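Local coordinates for bacterial transferase hexapeptide (Three repeats) family protein (Acinetobacter baumannii, PDB 4M9C) that probably catalyses an acetyl-transfer step in the biosynthesis of UDP-N,N'-diacetylbacillosamine, as a trimer of chains that join a Rossmann-like domain to a left-handed beta-helix, at residues L51-L54 with D55-K59; G14-V17 with M18-R22; A152-N155 with G156-I160. All coordinates share one frame; numbering follows the deposited sequence.

Contact 1. Residues L51-L54 with D55-K59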
ATOM      1  N   LEU A  51     -11.684 -27.708 -14.227  1.00 35.71           N
ATOM      2  CA  LEU A  51     -11.667 -28.479 -15.464  1.00 36.95           C
ATOM      3  C   LEU A  51     -10.258 -28.688 -15.990  1.00 39.59           C
ATOM      4  O   LEU A  51      -9.370 -27.857 -15.776  1.00 37.75           O
ATOM      5  CB  LEU A  51     -12.492 -27.777 -16.544  1.00 33.76           C
ATOM      6  CG  LEU A  51     -13.917 -27.375 -16.175  1.00 39.25           C
ATOM      7  CD1 LEU A  51     -14.540 -26.588 -17.320  1.00 33.43           C
ATOM      8  CD2 LEU A  51     -14.752 -28.608 -15.852  1.00 43.02           C
ATOM      9  N   SER A  52     -10.053 -29.804 -16.683  1.00 36.22           N
ATOM     10  CA  SER A  52      -8.821 -29.994 -17.426  1.00 38.27           C
ATOM     11  C   SER A  52      -8.909 -29.047 -18.602  1.00 34.58           C
ATOM     12  O   SER A  52     -10.004 -28.614 -18.970  1.00 34.67           O
ATOM     13  CB  SER A  52      -8.705 -31.434 -17.942  1.00 43.53           C
ATOM     14  OG  SER A  52      -9.622 -31.668 -19.001  1.00 41.23           O
ATOM     15  N   TYR A  53      -7.775 -28.727 -19.204  1.00 30.53           N
ATOM     16  CA  TYR A  53      -7.789 -27.825 -20.345  1.00 37.14           C
ATOM     17  C   TYR A  53      -8.655 -28.396 -21.469  1.00 41.05           C
ATOM     18  O   TYR A  53      -9.483 -27.688 -22.039  1.00 37.86           O
ATOM     19  CB  TYR A  53      -6.377 -27.527 -20.838  1.00 38.34           C
ATOM     20  CG  TYR A  53      -6.354 -26.604 -22.027  1.00 39.04           C
ATOM     21  CD1 TYR A  53      -6.008 -27.071 -23.286  1.00 40.01           C
ATOM     22  CD2 TYR A  53      -6.694 -25.270 -21.893  1.00 39.01           C
ATOM     23  CE1 TYR A  53      -5.991 -26.226 -24.378  1.00 41.85           C
ATOM     24  CE2 TYR A  53      -6.686 -24.420 -22.981  1.00 40.76           C
ATOM     25  CZ  TYR A  53      -6.331 -24.901 -24.217  1.00 39.48           C
ATOM     26  OH  TYR A  53      -6.320 -24.054 -25.294  1.00 40.99           O
ATOM     27  N   LEU A  54      -8.476 -29.682 -21.768  1.00 41.10           N
ATOM     28  CA  LEU A  54      -9.240 -30.323 -22.833  1.00 38.09           C
ATOM     29  C   LEU A  54     -10.733 -30.219 -22.601  1.00 34.15           C
ATOM     30  O   LEU A  54     -11.476 -29.913 -23.526  1.00 41.60           O
ATOM     31  CB  LEU A  54      -8.832 -31.791 -23.014  1.00 41.81           C
ATOM     32  CG  LEU A  54      -7.538 -31.953 -23.815  1.00 53.93           C
ATOM     33  CD1 LEU A  54      -6.948 -33.360 -23.678  1.00 52.63           C
ATOM     34  CD2 LEU A  54      -7.781 -31.586 -25.276  1.00 56.92           C
ATOM     35  N   ASP A  55     -11.177 -30.474 -21.373  1.00 36.92           N
ATOM     36  CA  ASP A  55     -12.604 -30.382 -21.064  1.00 40.59           C
ATOM     37  C   ASP A  55     -13.114 -28.947 -21.181  1.00 39.93           C
ATOM     38  O   ASP A  55     -14.207 -28.712 -21.691  1.00 37.26           O
ATOM     39  CB  ASP A  55     -12.920 -30.979 -19.689  1.00 41.04           C
ATOM     40  CG  ASP A  55     -12.808 -32.501 -19.681  1.00 57.15           C
ATOM     41  OD1 ASP A  55     -13.209 -33.136 -20.688  1.00 57.07           O
ATOM     42  OD2 ASP A  55     -12.304 -33.064 -18.683  1.00 59.36           O
ATOM     43  N   PHE A  56     -12.313 -27.989 -20.729  1.00 35.84           N
ATOM     44  CA  PHE A  56     -12.687 -26.591 -20.884  1.00 36.45           C
ATOM     45  C   PHE A  56     -12.882 -26.271 -22.361  1.00 33.50           C
ATOM     46  O   PHE A  56     -13.906 -25.729 -22.754  1.00 35.70           O
ATOM     47  CB  PHE A  56     -11.621 -25.665 -20.284  1.00 33.27           C
ATOM     48  CG  PHE A  56     -11.874 -24.202 -20.551  1.00 33.90           C
ATOM     49  CD1 PHE A  56     -11.252 -23.558 -21.609  1.00 35.58           C
ATOM     50  CD2 PHE A  56     -12.740 -23.482 -19.749  1.00 28.39           C
ATOM     51  CE1 PHE A  56     -11.476 -22.213 -21.858  1.00 31.94           C
ATOM     52  CE2 PHE A  56     -12.968 -22.132 -19.984  1.00 30.40           C
ATOM     53  CZ  PHE A  56     -12.337 -21.499 -21.042  1.00 31.54           C
ATOM     54  N   ILE A  57     -11.891 -26.613 -23.177  1.00 36.12           N
ATOM     55  CA  ILE A  57     -11.956 -26.347 -24.607  1.00 36.84           C
ATOM     56  C   ILE A  57     -13.143 -27.065 -25.257  1.00 45.78           C
ATOM     57  O   ILE A  57     -13.731 -26.568 -26.217  1.00 47.03           O
ATOM     58  CB  ILE A  57     -10.661 -26.788 -25.313  1.00 43.24           C
ATOM     59  CG1 ILE A  57      -9.498 -25.875 -24.921  1.00 44.46           C
ATOM     60  CG2 ILE A  57     -10.849 -26.781 -26.818  1.00 48.82           C
ATOM     61  CD1 ILE A  57      -9.691 -24.432 -25.330  1.00 42.02           C
ATOM     62  N   SER A  58     -13.494 -28.237 -24.730  1.00 43.69           N
ATOM     63  CA  SER A  58     -14.543 -29.047 -25.345  1.00 47.73           C
ATOM     64  C   SER A  58     -15.951 -28.535 -25.028  1.00 52.36           C
ATOM     65  O   SER A  58     -16.918 -28.937 -25.677  1.00 46.81           O
ATOM     66  CB  SER A  58     -14.400 -30.523 -24.949  1.00 49.53           C
ATOM     67  OG  SER A  58     -14.895 -30.761 -23.640  1.00 53.55           O
ATOM     68  N   LYS A  59     -16.071 -27.642 -24.044  1.00 45.24           N
ATOM     69  CA  LYS A  59     -17.388 -27.134 -23.668  1.00 46.77           C
ATOM     70  C   LYS A  59     -18.135 -26.580 -24.875  1.00 47.51           C
ATOM     71  O   LYS A  59     -17.525 -26.019 -25.789  1.00 46.58           O
ATOM     72  CB  LYS A  59     -17.291 -26.049 -22.591  1.00 45.62           C
ATOM     73  CG  LYS A  59     -16.852 -26.542 -21.228  1.00 47.23           C
ATOM     74  CD  LYS A  59     -17.931 -27.375 -20.570  1.00 52.22           C
ATOM     75  CE  LYS A  59     -17.436 -27.975 -19.259  1.00 53.99           C
ATOM     76  NZ  LYS A  59     -18.411 -28.945 -18.676  1.00 55.57           N
TER
HETATM   77  O   HOH W   1     -12.244 -31.781 -16.261  1.00 42.06           O

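Contact 2. Residues G14-V17 with M18-R22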
ATOM      1  N   GLY A  14      -4.824 -18.400  -8.109  1.00 25.96           N
ATOM      2  CA  GLY A  14      -6.116 -18.700  -8.720  1.00 25.66           C
ATOM      3  C   GLY A  14      -7.324 -18.277  -7.903  1.00 25.22           C
ATOM      4  O   GLY A  14      -8.279 -17.681  -8.425  1.00 23.45           O
ATOM      5  N   LYS A  15      -7.301 -18.580  -6.611  1.00 24.18           N
ATOM      6  CA  LYS A  15      -8.455 -18.284  -5.773  1.00 26.11           C
ATOM      7  C   LYS A  15      -8.596 -16.789  -5.502  1.00 25.41           C
ATOM      8  O   LYS A  15      -9.672 -16.324  -5.147  1.00 24.54           O
ATOM      9  CB  LYS A  15      -8.398 -19.091  -4.474  1.00 28.38           C
ATOM     10  CG  LYS A  15      -8.403 -20.605  -4.725  1.00 27.49           C
ATOM     11  CD  LYS A  15      -8.665 -21.379  -3.442  1.00 32.29           C
ATOM     12  CE  LYS A  15      -7.505 -21.244  -2.468  1.00 29.84           C
ATOM     13  NZ  LYS A  15      -6.276 -21.789  -3.076  1.00 29.99           N
ATOM     14  N   GLU A  16      -7.499 -16.051  -5.672  1.00 24.43           N
ATOM     15  CA  GLU A  16      -7.519 -14.591  -5.606  1.00 22.47           C
ATOM     16  C   GLU A  16      -8.105 -14.018  -6.895  1.00 25.98           C
ATOM     17  O   GLU A  16      -8.909 -13.076  -6.876  1.00 24.92           O
ATOM     18  CB  GLU A  16      -6.089 -14.040  -5.408  1.00 22.42           C
ATOM     19  CG  GLU A  16      -5.965 -12.541  -5.693  1.00 26.14           C
ATOM     20  CD  GLU A  16      -4.517 -12.071  -5.863  1.00 29.38           C
ATOM     21  OE1 GLU A  16      -3.701 -12.771  -6.514  1.00 29.70           O
ATOM     22  OE2 GLU A  16      -4.199 -10.987  -5.338  1.00 26.94           O
ATOM     23  N   VAL A  17      -7.717 -14.597  -8.022  1.00 22.07           N
ATOM     24  CA  VAL A  17      -8.098 -14.024  -9.308  1.00 22.17           C
ATOM     25  C   VAL A  17      -9.565 -14.279  -9.647  1.00 25.58           C
ATOM     26  O   VAL A  17     -10.226 -13.433 -10.255  1.00 24.53           O
ATOM     27  CB  VAL A  17      -7.187 -14.538 -10.425  1.00 22.71           C
ATOM     28  CG1 VAL A  17      -7.738 -14.147 -11.798  1.00 23.72           C
ATOM     29  CG2 VAL A  17      -5.750 -14.020 -10.210  1.00 24.09           C
ATOM     30  N   MET A  18     -10.089 -15.429  -9.235  1.00 23.80           N
ATOM     31  CA  MET A  18     -11.477 -15.752  -9.575  1.00 26.66           C
ATOM     32  C   MET A  18     -12.479 -14.641  -9.170  1.00 22.87           C
ATOM     33  O   MET A  18     -13.271 -14.207  -9.994  1.00 26.56           O
ATOM     34  CB  MET A  18     -11.899 -17.127  -9.040  1.00 21.57           C
ATOM     35  CG  MET A  18     -13.375 -17.468  -9.278  1.00 23.21           C
ATOM     36  SD  MET A  18     -13.761 -17.622 -11.037  1.00 26.56           S
ATOM     37  CE  MET A  18     -13.215 -19.299 -11.393  1.00 27.22           C
ATOM     38  N   PRO A  19     -12.457 -14.186  -7.906  1.00 22.99           N
ATOM     39  CA  PRO A  19     -13.440 -13.153  -7.556  1.00 22.36           C
ATOM     40  C   PRO A  19     -13.181 -11.823  -8.273  1.00 27.54           C
ATOM     41  O   PRO A  19     -14.121 -11.071  -8.532  1.00 24.79           O
ATOM     42  CB  PRO A  19     -13.282 -13.005  -6.038  1.00 23.56           C
ATOM     43  CG  PRO A  19     -11.967 -13.653  -5.707  1.00 24.92           C
ATOM     44  CD  PRO A  19     -11.771 -14.721  -6.717  1.00 26.04           C
ATOM     45  N   LEU A  20     -11.925 -11.546  -8.613  1.00 20.95           N
ATOM     46  CA  LEU A  20     -11.621 -10.347  -9.389  1.00 23.76           C
ATOM     47  C   LEU A  20     -12.275 -10.425 -10.763  1.00 26.92           C
ATOM     48  O   LEU A  20     -12.890  -9.462 -11.224  1.00 24.68           O
ATOM     49  CB  LEU A  20     -10.104 -10.167  -9.538  1.00 23.85           C
ATOM     50  CG  LEU A  20      -9.312  -9.987  -8.237  1.00 22.98           C
ATOM     51  CD1 LEU A  20      -7.815  -9.844  -8.530  1.00 21.43           C
ATOM     52  CD2 LEU A  20      -9.838  -8.771  -7.458  1.00 20.67           C
ATOM     53  N   VAL A  21     -12.136 -11.570 -11.427  1.00 23.78           N
ATOM     54  CA  VAL A  21     -12.717 -11.723 -12.753  1.00 23.81           C
ATOM     55  C   VAL A  21     -14.253 -11.788 -12.692  1.00 25.84           C
ATOM     56  O   VAL A  21     -14.924 -11.341 -13.617  1.00 26.75           O
ATOM     57  CB  VAL A  21     -12.103 -12.913 -13.541  1.00 26.97           C
ATOM     58  CG1 VAL A  21     -12.565 -14.250 -12.976  1.00 26.06           C
ATOM     59  CG2 VAL A  21     -12.453 -12.795 -15.014  1.00 25.52           C
ATOM     60  N   ARG A  22     -14.801 -12.314 -11.597  1.00 24.32           N
ATOM     61  CA  ARG A  22     -16.245 -12.261 -11.372  1.00 24.74           C
ATOM     62  C   ARG A  22     -16.724 -10.815 -11.377  1.00 29.97           C
ATOM     63  O   ARG A  22     -17.725 -10.487 -12.031  1.00 24.43           O
ATOM     64  CB  ARG A  22     -16.635 -12.911 -10.041  1.00 24.14           C
ATOM     65  CG  ARG A  22     -16.522 -14.442  -9.991  1.00 25.98           C
ATOM     66  CD  ARG A  22     -17.489 -15.153 -10.957  1.00 23.58           C
ATOM     67  NE  ARG A  22     -18.856 -14.639 -10.874  1.00 27.88           N
ATOM     68  CZ  ARG A  22     -19.754 -15.017  -9.965  1.00 31.04           C
ATOM     69  NH1 ARG A  22     -19.438 -15.915  -9.037  1.00 23.87           N
ATOM     70  NH2 ARG A  22     -20.976 -14.491  -9.980  1.00 31.68           N
TER

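Contact 3. Residues A152-N155 with G156-I160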
ATOM      1  N   ALA A 152       5.677  -5.034  -4.719  1.00 23.96           N
ATOM      2  CA  ALA A 152       6.822  -4.703  -5.574  1.00 26.95           C
ATOM      3  C   ALA A 152       6.718  -3.245  -6.005  1.00 27.59           C
ATOM      4  O   ALA A 152       5.652  -2.810  -6.443  1.00 25.32           O
ATOM      5  CB  ALA A 152       6.864  -5.617  -6.801  1.00 24.66           C
ATOM      6  N   LYS A 153       7.823  -2.510  -5.889  1.00 23.60           N
ATOM      7  CA  LYS A 153       7.838  -1.060  -6.104  1.00 28.76           C
ATOM      8  C   LYS A 153       8.787  -0.658  -7.229  1.00 27.02           C
ATOM      9  O   LYS A 153      10.005  -0.626  -7.057  1.00 27.24           O
ATOM     10  CB  LYS A 153       8.213  -0.330  -4.803  1.00 24.65           C
ATOM     11  CG  LYS A 153       7.146  -0.473  -3.718  1.00 30.47           C
ATOM     12  CD  LYS A 153       7.603   0.025  -2.355  1.00 27.82           C
ATOM     13  CE  LYS A 153       8.294  -1.096  -1.572  1.00 41.86           C
ATOM     14  N   CYS A 154       8.213  -0.362  -8.385  1.00 27.23           N
ATOM     15  CA  CYS A 154       8.986   0.036  -9.549  1.00 25.43           C
ATOM     16  C   CYS A 154       8.837   1.543  -9.758  1.00 27.65           C
ATOM     17  O   CYS A 154       7.807   2.019 -10.249  1.00 24.90           O
ATOM     18  CB  CYS A 154       8.480  -0.715 -10.779  1.00 23.31           C
ATOM     19  SG  CYS A 154       9.320  -0.326 -12.331  1.00 30.21           S
ATOM     20  N   ASN A 155       9.864   2.290  -9.381  1.00 24.23           N
ATOM     21  CA  ASN A 155       9.840   3.736  -9.527  1.00 28.50           C
ATOM     22  C   ASN A 155      10.138   4.229 -10.936  1.00 27.99           C
ATOM     23  O   ASN A 155      10.079   3.462 -11.890  1.00 26.98           O
ATOM     24  CB  ASN A 155      10.747   4.382  -8.490  1.00 28.19           C
ATOM     25  CG  ASN A 155      10.288   4.081  -7.085  1.00 32.71           C
ATOM     26  OD1 ASN A 155      10.921   3.312  -6.348  1.00 33.28           O
ATOM     27  ND2 ASN A 155       9.160   4.655  -6.713  1.00 25.43           N
ATOM     28  N   GLY A 156      10.437   5.514 -11.069  1.00 27.41           N
ATOM     29  CA  GLY A 156      10.497   6.134 -12.382  1.00 27.74           C
ATOM     30  C   GLY A 156      11.687   5.772 -13.257  1.00 25.83           C
ATOM     31  O   GLY A 156      12.771   5.472 -12.763  1.00 30.15           O
ATOM     32  N   ASN A 157      11.473   5.825 -14.567  1.00 26.32           N
ATOM     33  CA  ASN A 157      12.530   5.629 -15.552  1.00 28.49           C
ATOM     34  C   ASN A 157      13.239   4.298 -15.390  1.00 30.31           C
ATOM     35  O   ASN A 157      14.472   4.231 -15.367  1.00 28.96           O
ATOM     36  CB  ASN A 157      13.537   6.782 -15.523  1.00 24.18           C
ATOM     37  CG  ASN A 157      13.009   8.028 -16.213  1.00 32.97           C
ATOM     38  OD1 ASN A 157      12.790   8.046 -17.432  1.00 31.49           O
ATOM     39  ND2 ASN A 157      12.799   9.079 -15.434  1.00 30.95           N
ATOM     40  N   ILE A 158      12.448   3.240 -15.275  1.00 28.22           N
ATOM     41  CA  ILE A 158      12.993   1.896 -15.159  1.00 26.74           C
ATOM     42  C   ILE A 158      12.518   1.089 -16.357  1.00 29.82           C
ATOM     43  O   ILE A 158      11.360   1.199 -16.768  1.00 29.94           O
ATOM     44  CB  ILE A 158      12.545   1.249 -13.840  1.00 26.83           C
ATOM     45  CG1 ILE A 158      13.171   2.003 -12.658  1.00 26.93           C
ATOM     46  CG2 ILE A 158      12.899  -0.248 -13.808  1.00 22.83           C
ATOM     47  CD1 ILE A 158      12.572   1.664 -11.305  1.00 23.95           C
ATOM     48  N   HIS A 159      13.417   0.307 -16.945  1.00 29.15           N
ATOM     49  CA  HIS A 159      13.040  -0.595 -18.023  1.00 28.64           C
ATOM     50  C   HIS A 159      13.202  -2.025 -17.518  1.00 31.84           C
ATOM     51  O   HIS A 159      14.302  -2.453 -17.164  1.00 29.27           O
ATOM     52  CB  HIS A 159      13.892  -0.352 -19.278  1.00 32.60           C
ATOM     53  CG  HIS A 159      13.749   1.027 -19.852  1.00 38.49           C
ATOM     54  ND1 HIS A 159      14.406   1.433 -20.996  1.00 40.42           N
ATOM     55  CD2 HIS A 159      13.019   2.094 -19.442  1.00 37.06           C
ATOM     56  CE1 HIS A 159      14.086   2.685 -21.267  1.00 42.58           C
ATOM     57  NE2 HIS A 159      13.247   3.110 -20.340  1.00 40.56           N
ATOM     58  N   ILE A 160      12.090  -2.742 -17.440  1.00 30.84           N
ATOM     59  CA  ILE A 160      12.092  -4.124 -16.974  1.00 31.74           C
ATOM     60  C   ILE A 160      11.824  -5.009 -18.180  1.00 32.91           C
ATOM     61  O   ILE A 160      10.756  -4.947 -18.773  1.00 29.69           O
ATOM     62  CB  ILE A 160      11.022  -4.343 -15.890  1.00 29.88           C
ATOM     63  CG1 ILE A 160      11.336  -3.458 -14.675  1.00 26.84           C
ATOM     64  CG2 ILE A 160      10.956  -5.800 -15.483  1.00 28.68           C
ATOM     65  CD1 ILE A 160      10.323  -3.546 -13.563  1.00 28.45           C
TER

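Contact 1. Residues L51-L54 with D55-K59
Y53 holds its CG anti to the backbone N (chi1 180°), while I57, one turn on, turns CG1 anti to its own carbonyl carbon (chi1 -70°); the two settings lay the isoleucine against the phenol. I57 CG1 lies over one ring face, 3.6 Å from the centroid of the Y53 ring and 22° off its normal, a CH-pi contact displaced toward the rim. I57 CD1 carries on to the phenol end, 3.4 Å from Y53 OH, which is itself hydrogen-bonded to D86. The same two residues are joined by the backbone bond from I57 N to Y53 O.

The turn illustrates how a short helix is started. S52 is the N-cap: its OG accepts from D55 N at 3.1 Å, and F56 N bonds to S52 O at 3.0 Å. A water that accepts from S52 N at 3.0 Å and donates to D55 OD2 at 2.7 Å stands where the reciprocal bond of a capping box would be; only the S52 OG half is direct. In the Rossmann-like domain this helix, 53-58, follows directly on strand 48-51. L51, the last residue of that strand, reaches toward the helix with CD1, at the edge of the F56 ring and near its plane, and 3.8 Å from K59 CE, whose chain, bent at chi2, crosses it at about a right angle. F56 continues inward onto I4 and I36.

Contact 2. Residues G14-V17 with M18-R22
The puckered ring of P19 meets the preceding turn of helix by its CD-CG end: CD is 3.1 Å from K15 O, and CG is 3.3 Å from E16 O. The planar groups, the carboxylate of E16 and the guanidinium of R22, meet nothing of the opposite segment; the guanidinium runs on to Y48, with which NH1 forms a hydrogen bond. Of the E16 side chain, CG comes nearest, 4.3 Å from L20 CD1.

L20 leans back along the helix because its CG stands anti to its carbonyl carbon (chi1 -61°), which sets CG beside the carbonyl oxygen of E16, 3.4 Å from E16 O. Helical bonds are kept by M18 N, which donates to G14 O at 3.0 Å, and by V21 N, which donates to V17 O at 2.9 Å with an N-H...O angle of 163°.

This is the first helix of a Rossmann beta-alpha-beta unit, between strands 3-8 and 33-36. Its inner side is apolar: M18, anti at chi1 and then bent at chi2 and chi3, packs on V7, F33 and F35, while V21 covers I5 and V7.

A proline within a helix is the general lesson. P19 has no N-H to give to K15 O, so the helix kinks there, and that carbonyl instead accepts a hydrogen bond from S120 OG of the second subunit. The carbonyl left without its helical N-H partner is thus used between subunits, beside the salt bridge from K15 NZ to D139 of the same neighbour.

Contact 3. Residues A152-N155 with G156-I160
C154 and the pair I158 and I160 face one another across a bend in the chain. The thiol stands anti to the backbone N (chi1 179°), which carries SG across to the two isoleucines. They meet it with different branches: I160 puts the end of its long arm, CD1, 3.6 Å from C154 SG, whereas I158 offers the short branch, with CG2 3.9 Å from C154 SG. The sulfur thus sits against two methyl groups from residues that point to the same side of one strand.

The longer arm of I158 goes elsewhere. It folds back over the bend itself, CD1 lying 3.1 Å from N155 O and 3.4 Å from N155 N, so that the isoleucine covers the peptide backbone of the corner as well as the sulfur. N155 CB is a looser neighbour, 4.3 Å from I158 CD1.

Corners of this kind link successive strands in each triangular coil of the left-handed beta-helix of hexapeptide-repeat proteins, here strand 153-154 on one parallel sheet and strand 158-160 on the next. G156 and N157 make the bend, and N157 adopts left-handed helical backbone angles (phi 57°, psi 49°); its side chain touches H138 and D139. The inward-facing groups continue the apolar column within the coil: C154 also packs on C140 and F148, I160 on F148, and I158 on I172 of the following coil. Backbone hydrogen bonds of C154 with Y135 and A137, and of K153 with A170 and I172, fix this coil between its neighbours, and at the corner N155 packs on T168 of the third subunit.

Overall arrangement
From the N terminus the chain meets contact 2 first, in the helix that follows strand 3-8, then contact 1 where strand 48-51 passes into helix 53-58, and much later contact 3 in the beta-helix. Each closes only a short turn of continuous chain; none nests in or crosses another. Contacts 1 and 2, with centres about 19 Å apart, belong to the same Rossmann-like domain, and both helices pack on strands 3-8 and 33-36. Contact 3, its centre about 38 Å from that of contact 1, ties two sheets of the beta-helix. Contacts 2 and 3 each touch another subunit.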